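Local coordinates for protein cytidine deaminase (Mycobacterium leprae, PDB 3R2N) that probably catalyses the zinc-dependent hydrolytic deamination of cytidine and deoxycytidine to uridine and deoxyuridine in pyrimidine salvage, as a homotetramer, at residues F38-R43 with G74-A79; S24-S29 with G47-N52. One frame throughout, in Å; residues are numbered along the deposited sequence.

Contact 1 (F38-R43 with G74-A79); sequences FVNDGR and GGRLVA
The carbonyl of Phe38 is gripped by two successive amides of the strand 77-83, since both Val78 and Ala79 face this one residue. Val78 N lies 2.8 Å from Phe38 O, nearly in line with the C=O bond, whereas the bond from Ala79 N is weak. Phe38 N in turn donates to Ala79 O over 2.9 Å. Beyond this classic beta bulge the register has slipped by one, and Asn40 N reaches Arg76 O at 2.8 Å. Asn40 answers with its side chain: CG sits between the backbone N and the carbonyl carbon (chi1 60°), which brings the amide across to the backbone of Arg76. There OD1 takes the N-H of Arg76 at 3.2 Å, a straight bond whose donor stands above the amide plane. The amide's ND2 rests on the first carbons of Arg76, whose bent chain carries its guanidinium off to Glu102 O. Val39 CG1 packs 3.3 Å from Arg76 O.

Farther along, the extended chain of Arg43 brings NH1 to Gly74 O at 2.7 Å, almost exactly in the guanidinium plane. Asp41 orients this group: its OD1 forms a salt bridge with Arg43 NH2 (2.9 Å) and an Asx turn with Arg43 N, while Val39 CG2 covers one guanidinium face and Thr72 OG1 accepts from NE. A type I turn, Val39 to Gly42, shapes the backbone between. Antiparallel pairing of strands 34-39 and 77-83, broken by a bulge and extended by loop bonds, adjoins the turn linking 34-39 to 44-48 in the mixed sheet of the cytidine deaminase fold.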
loop_
_atom_site.group_PDB
_atom_site.type_symbol
_atom_site.label_atom_id
_atom_site.label_comp_id
_atom_site.label_asym_id
_atom_site.label_seq_id
_atom_site.Cartn_x
_atom_site.Cartn_y
_atom_site.Cartn_z
ATOM N N PHE D 38 -4.084 23.327 -5.413
ATOM C CA PHE D 38 -3.512 24.575 -4.906
ATOM C C PHE D 38 -3.016 24.384 -3.488
ATOM O O PHE D 38 -3.700 23.788 -2.655
ATOM C CB PHE D 38 -4.537 25.684 -4.940
ATOM C CG PHE D 38 -4.761 26.256 -6.303
ATOM C CD1 PHE D 38 -3.686 26.700 -7.070
ATOM C CD2 PHE D 38 -6.051 26.384 -6.816
ATOM C CE1 PHE D 38 -3.883 27.269 -8.349
ATOM C CE2 PHE D 38 -6.261 26.953 -8.088
ATOM C CZ PHE D 38 -5.158 27.379 -8.858
ATOM N N VAL D 39 -1.815 24.868 -3.215
ATOM C CA VAL D 39 -1.262 24.797 -1.858
ATOM C C VAL D 39 -1.641 26.120 -1.167
ATOM O O VAL D 39 -2.117 27.053 -1.837
ATOM C CB VAL D 39 0.261 24.521 -1.881
ATOM C CG1 VAL D 39 0.730 24.093 -0.547
ATOM C CG2 VAL D 39 0.566 23.404 -2.876
ATOM N N ASN D 40 -1.485 26.183 0.156
ATOM C CA ASN D 40 -1.856 27.362 0.936
ATOM C C ASN D 40 -0.989 28.602 0.682
ATOM O O ASN D 40 -1.328 29.690 1.157
ATOM C CB ASN D 40 -1.951 27.043 2.440
ATOM C CG ASN D 40 -0.640 26.546 3.023
ATOM O OD1 ASN D 40 0.282 26.165 2.283
ATOM N ND2 ASN D 40 -0.549 26.531 4.362
ATOM N N ASP D 41 0.114 28.438 -0.062
ATOM C CA ASP D 41 0.884 29.588 -0.592
ATOM C C ASP D 41 0.494 29.982 -2.026
ATOM O O ASP D 41 1.141 30.836 -2.647
ATOM C CB ASP D 41 2.403 29.342 -0.480
ATOM C CG ASP D 41 2.953 28.375 -1.548
ATOM O OD1 ASP D 41 2.184 27.578 -2.123
ATOM O OD2 ASP D 41 4.192 28.413 -1.801
ATOM N N GLY D 42 -0.537 29.326 -2.556
ATOM C CA GLY D 42 -1.020 29.587 -3.913
ATOM C C GLY D 42 -0.404 28.816 -5.079
ATOM O O GLY D 42 -0.862 28.963 -6.228
ATOM N N ARG D 43 0.644 28.032 -4.826
ATOM C CA ARG D 43 1.247 27.261 -5.921
ATOM C C ARG D 43 0.441 26.031 -6.336
ATOM O O ARG D 43 -0.250 25.384 -5.519
ATOM C CB ARG D 43 2.717 26.880 -5.662
ATOM C CG ARG D 43 2.929 25.642 -4.834
ATOM C CD ARG D 43 4.399 25.518 -4.450
ATOM N NE ARG D 43 4.629 24.360 -3.593
ATOM C CZ ARG D 43 4.494 24.350 -2.261
ATOM N NH1 ARG D 43 4.739 23.222 -1.589
ATOM N NH2 ARG D 43 4.140 25.454 -1.587
ATOM N N GLY D 74 6.696 21.505 1.247
ATOM C CA GLY D 74 5.616 21.315 2.198
ATOM C C GLY D 74 4.551 22.385 2.116
ATOM O O GLY D 74 4.433 23.106 1.119
ATOM N N GLY D 75 3.797 22.522 3.192
ATOM C CA GLY D 75 2.621 23.367 3.147
ATOM C C GLY D 75 1.381 22.508 3.321
ATOM O O GLY D 75 1.467 21.347 3.709
ATOM N N ARG D 76 0.226 23.104 3.073
ATOM C CA ARG D 76 -1.043 22.470 3.287
ATOM C C ARG D 76 -1.825 22.599 2.018
ATOM O O ARG D 76 -1.894 23.690 1.446
ATOM C CB ARG D 76 -1.825 23.195 4.391
ATOM C CG ARG D 76 -1.176 23.189 5.768
ATOM C CD ARG D 76 -1.185 21.822 6.445
ATOM N NE ARG D 76 -2.498 21.465 6.989
ATOM C CZ ARG D 76 -2.843 20.252 7.419
ATOM N NH1 ARG D 76 -1.977 19.238 7.370
ATOM N NH2 ARG D 76 -4.070 20.050 7.890
ATOM N N LEU D 77 -2.448 21.499 1.597
ATOM C CA LEU D 77 -3.324 21.498 0.428
ATOM C C LEU D 77 -4.565 22.307 0.697
ATOM O O LEU D 77 -5.109 22.287 1.795
ATOM C CB LEU D 77 -3.716 20.070 0.039
ATOM C CG LEU D 77 -2.635 19.182 -0.583
ATOM C CD1 LEU D 77 -3.179 17.802 -0.705
ATOM C CD2 LEU D 77 -2.206 19.689 -1.945
ATOM N N VAL D 78 -5.029 23.020 -0.309
ATOM C CA VAL D 78 -6.195 23.853 -0.126
ATOM C C VAL D 78 -7.356 23.475 -1.069
ATOM O O VAL D 78 -8.524 23.527 -0.680
ATOM C CB VAL D 78 -5.747 25.335 -0.188
ATOM C CG1 VAL D 78 -6.706 26.207 -0.940
ATOM C CG2 VAL D 78 -5.480 25.848 1.228
ATOM N N ALA D 79 -7.039 23.061 -2.296
ATOM C CA ALA D 79 -8.074 22.624 -3.229
ATOM C C ALA D 79 -7.511 21.588 -4.188
ATOM O O ALA D 79 -6.377 21.729 -4.650
ATOM C CB ALA D 79 -8.666 23.811 -3.994
#

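Contact 2 (S24-S29 with G47-N52)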
loop_
_atom_site.group_PDB
_atom_site.type_symbol
_atom_site.label_atom_id
_atom_site.label_comp_id
_atom_site.label_asym_id
_atom_site.label_seq_id
_atom_site.Cartn_x
_atom_site.Cartn_y
_atom_site.Cartn_z
ATOM N N SER D 24 0.786 10.112 -17.349
ATOM C CA SER D 24 0.270 9.009 -16.575
ATOM C C SER D 24 0.834 7.650 -17.037
ATOM O O SER D 24 0.907 7.400 -18.234
ATOM C CB SER D 24 -1.267 9.017 -16.639
ATOM O OG SER D 24 -1.774 7.726 -16.936
ATOM N N TYR D 25 1.205 6.794 -16.080
ATOM C CA TYR D 25 1.657 5.420 -16.346
ATOM C C TYR D 25 0.606 4.388 -15.855
ATOM O O TYR D 25 0.635 3.905 -14.711
ATOM C CB TYR D 25 3.029 5.164 -15.705
ATOM C CG TYR D 25 3.612 3.782 -15.966
ATOM C CD1 TYR D 25 4.159 3.449 -17.220
ATOM C CD2 TYR D 25 3.629 2.812 -14.961
ATOM C CE1 TYR D 25 4.711 2.172 -17.465
ATOM C CE2 TYR D 25 4.180 1.540 -15.183
ATOM C CZ TYR D 25 4.720 1.225 -16.431
ATOM O OH TYR D 25 5.247 -0.028 -16.637
ATOM N N ALA D 26 -0.338 4.074 -16.733
ATOM C CA ALA D 26 -1.384 3.124 -16.395
ATOM C C ALA D 26 -1.543 1.949 -17.391
ATOM O O ALA D 26 -2.635 1.709 -17.875
ATOM C CB ALA D 26 -2.704 3.862 -16.183
ATOM N N PRO D 27 -0.461 1.187 -17.662
ATOM C CA PRO D 27 -0.639 0.104 -18.628
ATOM C C PRO D 27 -1.542 -1.044 -18.119
ATOM O O PRO D 27 -2.127 -1.748 -18.918
ATOM C CB PRO D 27 0.797 -0.395 -18.867
ATOM C CG PRO D 27 1.548 -0.042 -17.655
ATOM C CD PRO D 27 0.853 1.109 -16.985
ATOM N N TYR D 28 -1.690 -1.201 -16.809
ATOM C CA TYR D 28 -2.364 -2.391 -16.266
ATOM C C TYR D 28 -3.877 -2.264 -16.209
ATOM O O TYR D 28 -4.589 -3.237 -16.329
ATOM C CB TYR D 28 -1.757 -2.816 -14.918
ATOM C CG TYR D 28 -0.262 -3.105 -15.019
ATOM C CD1 TYR D 28 0.209 -4.380 -15.388
ATOM C CD2 TYR D 28 0.672 -2.118 -14.731
ATOM C CE1 TYR D 28 1.569 -4.645 -15.480
ATOM C CE2 TYR D 28 2.022 -2.359 -14.821
ATOM C CZ TYR D 28 2.471 -3.624 -15.192
ATOM O OH TYR D 28 3.816 -3.853 -15.284
ATOM N N SER D 29 -4.346 -1.036 -16.069
ATOM C CA SER D 29 -5.771 -0.721 -16.029
ATOM C C SER D 29 -6.215 -0.028 -17.314
ATOM O O SER D 29 -7.392 -0.050 -17.662
ATOM C CB SER D 29 -6.083 0.194 -14.816
ATOM O OG SER D 29 -5.608 1.532 -15.002
ATOM N N GLY D 47 -0.015 15.502 -10.040
ATOM C CA GLY D 47 0.374 14.110 -9.811
ATOM C C GLY D 47 -0.343 13.252 -10.840
ATOM O O GLY D 47 -1.434 13.622 -11.306
ATOM N N VAL D 48 0.289 12.144 -11.218
ATOM C CA VAL D 48 -0.291 11.165 -12.133
ATOM C C VAL D 48 -0.214 9.799 -11.485
ATOM O O VAL D 48 0.671 9.550 -10.626
ATOM C CB VAL D 48 0.480 11.085 -13.475
ATOM C CG1 VAL D 48 0.392 12.415 -14.213
ATOM C CG2 VAL D 48 1.948 10.677 -13.242
ATOM N N ASN D 49 -1.115 8.904 -11.873
ATOM C CA ASN D 49 -1.050 7.569 -11.306
ATOM C C ASN D 49 0.097 6.808 -11.894
ATOM O O ASN D 49 0.412 7.003 -13.058
ATOM C CB ASN D 49 -2.354 6.784 -11.417
ATOM C CG ASN D 49 -2.884 6.649 -12.857
ATOM O OD1 ASN D 49 -2.722 7.535 -13.736
ATOM N ND2 ASN D 49 -3.617 5.556 -13.070
ATOM N N VAL D 50 0.715 5.946 -11.080
ATOM C CA VAL D 50 1.792 5.071 -11.552
ATOM C C VAL D 50 1.581 3.573 -11.181
ATOM O O VAL D 50 1.775 3.150 -10.023
ATOM C CB VAL D 50 3.180 5.595 -11.111
ATOM C CG1 VAL D 50 4.285 4.821 -11.793
ATOM C CG2 VAL D 50 3.321 7.096 -11.451
ATOM N N GLU D 51 1.176 2.771 -12.168
ATOM C CA GLU D 51 0.830 1.387 -11.887
ATOM C C GLU D 51 2.052 0.476 -11.777
ATOM O O GLU D 51 3.169 0.878 -12.091
ATOM C CB GLU D 51 -0.216 0.861 -12.888
ATOM C CG GLU D 51 -1.514 1.629 -12.747
ATOM C CD GLU D 51 -2.658 1.144 -13.618
ATOM O OE1 GLU D 51 -2.426 0.477 -14.655
ATOM O OE2 GLU D 51 -3.812 1.454 -13.259
ATOM N N ASN D 52 1.838 -0.742 -11.312
ATOM C CA ASN D 52 2.930 -1.713 -11.182
ATOM C C ASN D 52 2.393 -3.117 -11.443
ATOM O O ASN D 52 1.184 -3.367 -11.298
ATOM C CB ASN D 52 3.585 -1.616 -9.801
ATOM C CG ASN D 52 4.832 -2.492 -9.666
ATOM O OD1 ASN D 52 4.744 -3.691 -9.357
ATOM N ND2 ASN D 52 5.999 -1.888 -9.859
#
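Glu51 points its carboxylate into the bend formed by residues 26-29, its chain extended. OE1 accepts the N-H of Ser29 at 2.8 Å on its syn lone pair, the bond that mainly fixes the carboxylate, and a weaker, more bent one from Tyr28 N. OE2 meets Ser29 OG on its syn side; the 2.5 Å separation is short and its exact length doubtful. Tyr28 runs past Glu51 in the opposite direction, ring and carboxylate planes 41° apart. Its ring edge meets Glu51 CB, at 3.6 Å from CD2, while Asn52 O lies 3.7 Å above one face, offset toward the rim.

The Tyr25 ring is placed by CG anti to its backbone N (chi1 -178°). Its edge faces Glu51 O, in plane and 3.3 Å from CE2; Val50 CG1 approaches obliquely, and Pro27 CD sits over the centre of one face. The two backbones are tied by Tyr25 N to Asn49 O (3.1 Å) and Glu51 N to Tyr25 O (2.8 Å). Ser24 OG bonds weakly to Asn49 OD1, which also accepts from Val33 N.

Both tyrosine hydroxyls bond to Glu102 OE1 of the second subunit, and His103 of that same subunit meets the Tyr25 ring edge-to-face; Tyr55 of the third subunit packs on Glu51 and Ser29. A buried glutamate thus holds a loop where two neighbouring subunits meet this chain, probably beside the nucleoside pocket, as in related cytidine deaminases.

Overall arrangement
The segments of the two contacts alternate along the chain, and their centres lie 24 Å apart on opposite sides of the chain's centre. Strands 34-39 and 44-48, neighbours in the sheet, connect them: the turn in contact 1 joins these strands, and the second runs on into segment 47-52 of contact 2. Contact 1 touches no other subunit, whereas contact 2 is built into the tetramer. A zinc ion lies about 8 Å from the side chain of Asn49 in contact 2, and one about 12 Å from that of Leu77 in contact 1; Cys60, Cys93 and Cys96 form the metal site. Contact 2 probably borders the nucleoside pocket, as in related enzymes.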